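Local atomic coordinates of phosphatidylinositol-specific phospholipase C (Listeria monocytogenes, PDB entry 2PLC), a protein that belongs to the phosphatidylinositol-specific phospholipase C family and is built around a TIM-barrel fold of parallel strands and surrounding helices. Residues M103-E108 and I152-E157; S114-I119 and N158-P163. One frame throughout, in Å; residues are numbered along the deposited sequence.

Contact 1. Residues M103-E108 and I152-E157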
loop_
_atom_site.group_PDB
_atom_site.type_symbol
_atom_site.label_atom_id
_atom_site.label_comp_id
_atom_site.label_asym_id
_atom_site.label_seq_id
_atom_site.Cartn_x
_atom_site.Cartn_y
_atom_site.Cartn_z
ATOM N N MET A 103 3.359 -3.601 2.224
ATOM C CA MET A 103 2.473 -3.271 3.318
ATOM C C MET A 103 2.959 -2.197 4.266
ATOM O O MET A 103 4.005 -2.325 4.899
ATOM C CB MET A 103 2.162 -4.545 4.107
ATOM C CG MET A 103 1.310 -4.326 5.343
ATOM S SD MET A 103 1.031 -5.861 6.225
ATOM C CE MET A 103 1.940 -5.556 7.710
ATOM N N ARG A 104 2.168 -1.137 4.371
ATOM C CA ARG A 104 2.464 -0.045 5.274
ATOM C C ARG A 104 1.786 -0.411 6.587
ATOM O O ARG A 104 0.585 -0.680 6.614
ATOM C CB ARG A 104 1.868 1.252 4.737
ATOM C CG ARG A 104 1.983 2.421 5.681
ATOM C CD ARG A 104 1.133 3.580 5.210
ATOM N NE ARG A 104 1.256 4.740 6.087
ATOM C CZ ARG A 104 0.707 5.926 5.834
ATOM N NH1 ARG A 104 -0.007 6.105 4.735
ATOM N NH2 ARG A 104 0.913 6.946 6.654
ATOM N N LEU A 105 2.572 -0.509 7.651
ATOM C CA LEU A 105 2.034 -0.834 8.962
ATOM C C LEU A 105 2.256 0.387 9.829
ATOM O O LEU A 105 3.387 0.720 10.173
ATOM C CB LEU A 105 2.731 -2.060 9.551
ATOM C CG LEU A 105 2.334 -2.449 10.979
ATOM C CD1 LEU A 105 0.835 -2.678 11.069
ATOM C CD2 LEU A 105 3.091 -3.696 11.397
ATOM N N LYS A 106 1.163 1.059 10.168
ATOM C CA LYS A 106 1.225 2.275 10.961
ATOM C C LYS A 106 0.723 2.134 12.396
ATOM O O LYS A 106 -0.266 1.452 12.663
ATOM C CB LYS A 106 0.432 3.368 10.252
ATOM C CG LYS A 106 0.570 4.731 10.873
ATOM C CD LYS A 106 -0.340 5.738 10.197
ATOM C CE LYS A 106 -0.035 7.146 10.684
ATOM N NZ LYS A 106 -0.059 7.223 12.173
ATOM N N ASP A 107 1.447 2.774 13.312
ATOM C CA ASP A 107 1.110 2.806 14.732
ATOM C C ASP A 107 0.066 3.921 14.815
ATOM O O ASP A 107 0.400 5.106 14.743
ATOM C CB ASP A 107 2.363 3.175 15.542
ATOM C CG ASP A 107 2.130 3.186 17.053
ATOM O OD1 ASP A 107 0.979 2.992 17.509
ATOM O OD2 ASP A 107 3.124 3.397 17.789
ATOM N N GLU A 108 -1.200 3.533 14.929
ATOM C CA GLU A 108 -2.311 4.483 14.976
ATOM C C GLU A 108 -2.330 5.410 16.197
ATOM O O GLU A 108 -3.161 6.315 16.284
ATOM C CB GLU A 108 -3.639 3.720 14.855
ATOM C CG GLU A 108 -4.839 4.554 14.406
ATOM C CD GLU A 108 -4.721 5.106 12.986
ATOM O OE1 GLU A 108 -3.672 4.921 12.330
ATOM O OE2 GLU A 108 -5.694 5.739 12.524
ATOM N N ILE A 152 6.260 -10.395 1.672
ATOM C CA ILE A 152 5.714 -9.101 2.044
ATOM C C ILE A 152 6.854 -8.114 2.243
ATOM O O ILE A 152 7.830 -8.420 2.919
ATOM C CB ILE A 152 4.926 -9.182 3.388
ATOM C CG1 ILE A 152 3.710 -10.093 3.240
ATOM C CG2 ILE A 152 4.480 -7.793 3.847
ATOM C CD1 ILE A 152 2.969 -10.337 4.542
ATOM N N LEU A 153 6.755 -6.954 1.603
ATOM C CA LEU A 153 7.750 -5.907 1.775
ATOM C C LEU A 153 7.121 -4.963 2.796
ATOM O O LEU A 153 6.207 -4.216 2.472
ATOM C CB LEU A 153 8.018 -5.172 0.455
ATOM C CG LEU A 153 8.966 -3.974 0.592
ATOM C CD1 LEU A 153 10.244 -4.398 1.311
ATOM C CD2 LEU A 153 9.286 -3.388 -0.761
ATOM N N LEU A 154 7.595 -5.017 4.033
ATOM C CA LEU A 154 7.056 -4.184 5.106
ATOM C C LEU A 154 7.588 -2.753 5.145
ATOM O O LEU A 154 8.787 -2.520 5.022
ATOM C CB LEU A 154 7.316 -4.857 6.461
ATOM C CG LEU A 154 6.772 -4.188 7.728
ATOM C CD1 LEU A 154 5.260 -4.241 7.729
ATOM C CD2 LEU A 154 7.311 -4.894 8.966
ATOM N N LEU A 155 6.682 -1.794 5.316
ATOM C CA LEU A 155 7.056 -0.388 5.425
ATOM C C LEU A 155 6.545 0.047 6.789
ATOM O O LEU A 155 5.361 0.344 6.948
ATOM C CB LEU A 155 6.409 0.448 4.317
ATOM C CG LEU A 155 6.818 0.132 2.878
ATOM C CD1 LEU A 155 6.085 1.054 1.918
ATOM C CD2 LEU A 155 8.317 0.296 2.724
ATOM N N SER A 156 7.428 0.015 7.784
ATOM C CA SER A 156 7.071 0.375 9.156
ATOM C C SER A 156 6.997 1.861 9.443
ATOM O O SER A 156 7.901 2.620 9.100
ATOM C CB SER A 156 8.037 -0.265 10.154
ATOM O OG SER A 156 7.919 -1.672 10.141
ATOM N N GLU A 157 5.934 2.252 10.135
ATOM C CA GLU A 157 5.723 3.636 10.522
ATOM C C GLU A 157 5.297 3.681 11.981
ATOM O O GLU A 157 4.200 3.241 12.337
ATOM C CB GLU A 157 4.650 4.286 9.651
ATOM C CG GLU A 157 4.378 5.738 9.998
ATOM C CD GLU A 157 3.400 6.404 9.050
ATOM O OE1 GLU A 157 2.771 5.700 8.236
ATOM O OE2 GLU A 157 3.257 7.643 9.119
#
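Arg104 and Glu157 form a salt bridge across two neighbouring parallel strands of the TIM barrel, 103-107 and 152-157, on the sheet face that also carries Lys106 and Leu155. The strands are tied by five backbone hydrogen bonds, from Met103 N to Leu153 O at one end to Asp107 N to Glu157 O at the other, and their axes cross at -28°.

Glu157 is the side chain to follow. Glu157 CB lies 3.8 Å from Leu105 O. CG is anti to the backbone N (chi1 -180°), and the side chain passes obliquely across Lys106, Glu157 CG 4.0 Å from Lys106 CG. CD lies at the edge of the Arg104 guanidinium, in its plane, and carboxylate and guanidinium are nearly coplanar. Glu157 OE1 does most of the binding: it accepts from Arg104 NE at 2.8 Å and Arg104 NH2 at 2.7 Å, a side-on grip of two nitrogens on one oxygen, with NH2 on the syn lone pair. OE2 is held more loosely, by a weak bond from Arg104 NH2 and by packing on Lys106 CE. Phe175 makes a cation-pi contact with Arg104, and strand 60-65 continues the sheet beyond 103-107.

Met103, Leu105 and Leu154 point to the other face of the sheet, where Leu105 meets helix 114-125. There Leu154 CD1 reaches both Leu105 CB at 3.8 Å and the Met103 methyl CE at 3.6 Å.

Contact 2. Residues S114-I119 and N158-P163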
loop_
_atom_site.group_PDB
_atom_site.type_symbol
_atom_site.label_atom_id
_atom_site.label_comp_id
_atom_site.label_asym_id
_atom_site.label_seq_id
_atom_site.Cartn_x
_atom_site.Cartn_y
_atom_site.Cartn_z
ATOM N N SER A 114 6.092 0.699 22.631
ATOM C CA SER A 114 5.469 -0.560 23.030
ATOM C C SER A 114 4.886 -1.295 21.818
ATOM O O SER A 114 4.856 -2.528 21.784
ATOM C CB SER A 114 4.380 -0.309 24.083
ATOM O OG SER A 114 3.387 0.586 23.608
ATOM N N PHE A 115 4.443 -0.526 20.822
ATOM C CA PHE A 115 3.877 -1.073 19.590
ATOM C C PHE A 115 4.916 -1.942 18.891
ATOM O O PHE A 115 4.613 -3.038 18.421
ATOM C CB PHE A 115 3.440 0.067 18.656
ATOM C CG PHE A 115 2.898 -0.401 17.328
ATOM C CD1 PHE A 115 1.554 -0.743 17.189
ATOM C CD2 PHE A 115 3.735 -0.509 16.216
ATOM C CE1 PHE A 115 1.051 -1.189 15.962
ATOM C CE2 PHE A 115 3.241 -0.954 14.990
ATOM C CZ PHE A 115 1.895 -1.294 14.863
ATOM N N ASP A 116 6.144 -1.437 18.843
ATOM C CA ASP A 116 7.260 -2.129 18.213
ATOM C C ASP A 116 7.480 -3.517 18.824
ATOM O O ASP A 116 7.652 -4.498 18.101
ATOM C CB ASP A 116 8.529 -1.281 18.343
ATOM C CG ASP A 116 9.624 -1.711 17.386
ATOM O OD1 ASP A 116 9.462 -1.493 16.165
ATOM O OD2 ASP A 116 10.649 -2.257 17.853
ATOM N N TYR A 117 7.433 -3.598 20.152
ATOM C CA TYR A 117 7.633 -4.864 20.861
ATOM C C TYR A 117 6.437 -5.802 20.770
ATOM O O TYR A 117 6.600 -7.021 20.708
ATOM C CB TYR A 117 7.985 -4.604 22.329
ATOM C CG TYR A 117 9.277 -3.837 22.510
ATOM C CD1 TYR A 117 10.461 -4.273 21.906
ATOM C CD2 TYR A 117 9.314 -2.658 23.259
ATOM C CE1 TYR A 117 11.649 -3.553 22.038
ATOM C CE2 TYR A 117 10.498 -1.929 23.400
ATOM C CZ TYR A 117 11.660 -2.382 22.786
ATOM O OH TYR A 117 12.828 -1.662 22.912
ATOM N N ARG A 118 5.240 -5.223 20.751
ATOM C CA ARG A 118 4.003 -5.994 20.679
ATOM C C ARG A 118 3.801 -6.747 19.370
ATOM O O ARG A 118 3.372 -7.899 19.386
ATOM C CB ARG A 118 2.794 -5.093 20.943
ATOM C CG ARG A 118 2.580 -4.727 22.406
ATOM C CD ARG A 118 2.365 -5.968 23.272
ATOM N NE ARG A 118 1.291 -6.828 22.769
ATOM C CZ ARG A 118 0.007 -6.721 23.109
ATOM N NH1 ARG A 118 -0.390 -5.787 23.966
ATOM N NH2 ARG A 118 -0.889 -7.544 22.578
ATOM N N ILE A 119 4.102 -6.098 18.247
ATOM C CA ILE A 119 3.933 -6.720 16.931
ATOM C C ILE A 119 4.969 -7.791 16.608
ATOM O O ILE A 119 4.744 -8.621 15.727
ATOM C CB ILE A 119 3.969 -5.679 15.783
ATOM C CG1 ILE A 119 5.295 -4.903 15.810
ATOM C CG2 ILE A 119 2.767 -4.756 15.869
ATOM C CD1 ILE A 119 5.480 -3.939 14.661
ATOM N N ASN A 158 6.185 4.185 12.828
ATOM C CA ASN A 158 5.900 4.301 14.248
ATOM C C ASN A 158 6.784 5.334 14.931
ATOM O O ASN A 158 7.551 6.044 14.276
ATOM C CB ASN A 158 5.991 2.937 14.953
ATOM C CG ASN A 158 7.287 2.200 14.661
ATOM O OD1 ASN A 158 7.338 0.973 14.735
ATOM N ND2 ASN A 158 8.337 2.943 14.332
ATOM N N HIS A 159 6.656 5.408 16.253
ATOM C CA HIS A 159 7.401 6.350 17.079
ATOM C C HIS A 159 8.927 6.231 16.951
ATOM O O HIS A 159 9.629 7.244 16.896
ATOM C CB HIS A 159 6.962 6.185 18.544
ATOM C CG HIS A 159 7.548 7.199 19.478
ATOM N ND1 HIS A 159 8.232 8.315 19.042
ATOM C CD2 HIS A 159 7.560 7.258 20.831
ATOM C CE1 HIS A 159 8.640 9.015 20.084
ATOM N NE2 HIS A 159 8.245 8.395 21.182
ATOM N N THR A 160 9.428 4.999 16.867
ATOM C CA THR A 160 10.866 4.748 16.758
ATOM C C THR A 160 11.517 5.320 15.495
ATOM O O THR A 160 12.697 5.669 15.507
ATOM C CB THR A 160 11.183 3.235 16.826
ATOM O OG1 THR A 160 10.764 2.597 15.614
ATOM C CG2 THR A 160 10.465 2.587 18.002
ATOM N N LYS A 161 10.747 5.403 14.410
ATOM C CA LYS A 161 11.237 5.923 13.131
ATOM C C LYS A 161 12.431 5.143 12.596
ATOM O O LYS A 161 13.380 5.715 12.062
ATOM C CB LYS A 161 11.558 7.417 13.233
ATOM C CG LYS A 161 10.332 8.292 13.082
ATOM C CD LYS A 161 10.430 9.569 13.893
ATOM C CE LYS A 161 9.148 10.384 13.774
ATOM N NZ LYS A 161 7.936 9.597 14.163
ATOM N N LYS A 162 12.371 3.827 12.766
ATOM C CA LYS A 162 13.409 2.918 12.299
ATOM C C LYS A 162 12.739 1.598 11.895
ATOM O O LYS A 162 11.628 1.300 12.345
ATOM C CB LYS A 162 14.493 2.717 13.380
ATOM C CG LYS A 162 14.010 2.229 14.745
ATOM C CD LYS A 162 13.952 0.704 14.821
ATOM C CE LYS A 162 13.431 0.219 16.170
ATOM N NZ LYS A 162 13.295 -1.267 16.216
ATOM N N PRO A 163 13.377 0.815 11.002
ATOM C CA PRO A 163 12.814 -0.465 10.553
ATOM C C PRO A 163 12.703 -1.536 11.641
ATOM O O PRO A 163 13.476 -1.551 12.603
ATOM C CB PRO A 163 13.771 -0.885 9.435
ATOM C CG PRO A 163 15.068 -0.287 9.864
ATOM C CD PRO A 163 14.654 1.087 10.317
#
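Asp116 sends its CG anti to the backbone N (chi1 -163°), while Lys162 keeps its CG between its own N and carbonyl carbon (chi1 56°) and bends again at chi2. The two side chains cross at about a right angle and meet through their charged ends. Lys162 NZ lies 3.3 Å from Asp116 OD2, a rather long salt bridge and hydrogen bond. The ammonium sits on the syn side of that oxygen but 35° out of the carboxylate plane. Asp116 OD1 is farther from Lys162 NZ, at 3.8 Å, so the ammonium sits nearer one oxygen than the other.

Asn158 starts its side chain toward the helix, and Asn158 OD1 comes within 3.6 Å of Asp116 OD1, a contact between two acceptors and therefore no bond; the nearby lysine charge may ease the repulsion. The same Asn158 OD1 approaches the edge of the Phe115 ring near its plane, 4.2 Å from Phe115 CD2, with amide and ring steeply inclined to each other. One face of that ring carries Ile119 CG2, offset toward the rim, from the next turn of the helix.

On the loop side, Asn158 ND2 gives a weak bond to Thr160 OG1 at 2.8 Å, and Lys162 N makes a second weak bond to the same oxygen. Asp116 and Ile119 also touch Leu164, at the start of the short strand that follows the loop. Residues 158-161 form a type I beta turn, closed by Lys161 N to Asn158 O at 3.3 Å. In this TIM barrel, then, the loop leaving the C-terminal end of one parallel strand opens with a type I turn and packs on the helix that follows the neighbouring strand.

How the contacts relate
The centres of contact 1 and contact 2 lie about 10 Å apart, with contact 2 farther out from the middle of the chain. Their segments alternate along it: strand 101-107 is followed, after a short linker, by helix 114-125, and strand 152-157 runs directly into the loop 158-163. Each half of contact 2 therefore follows a half of contact 1, and the strand pairing is carried outward into a pairing of helix and loop. The two also touch, with Asp107 CB 3.7 Å from Asn158 CB and Leu105 packed on Phe115 and Ile119. Together they connect the inner sheet of the barrel to its helical outer layer on this side.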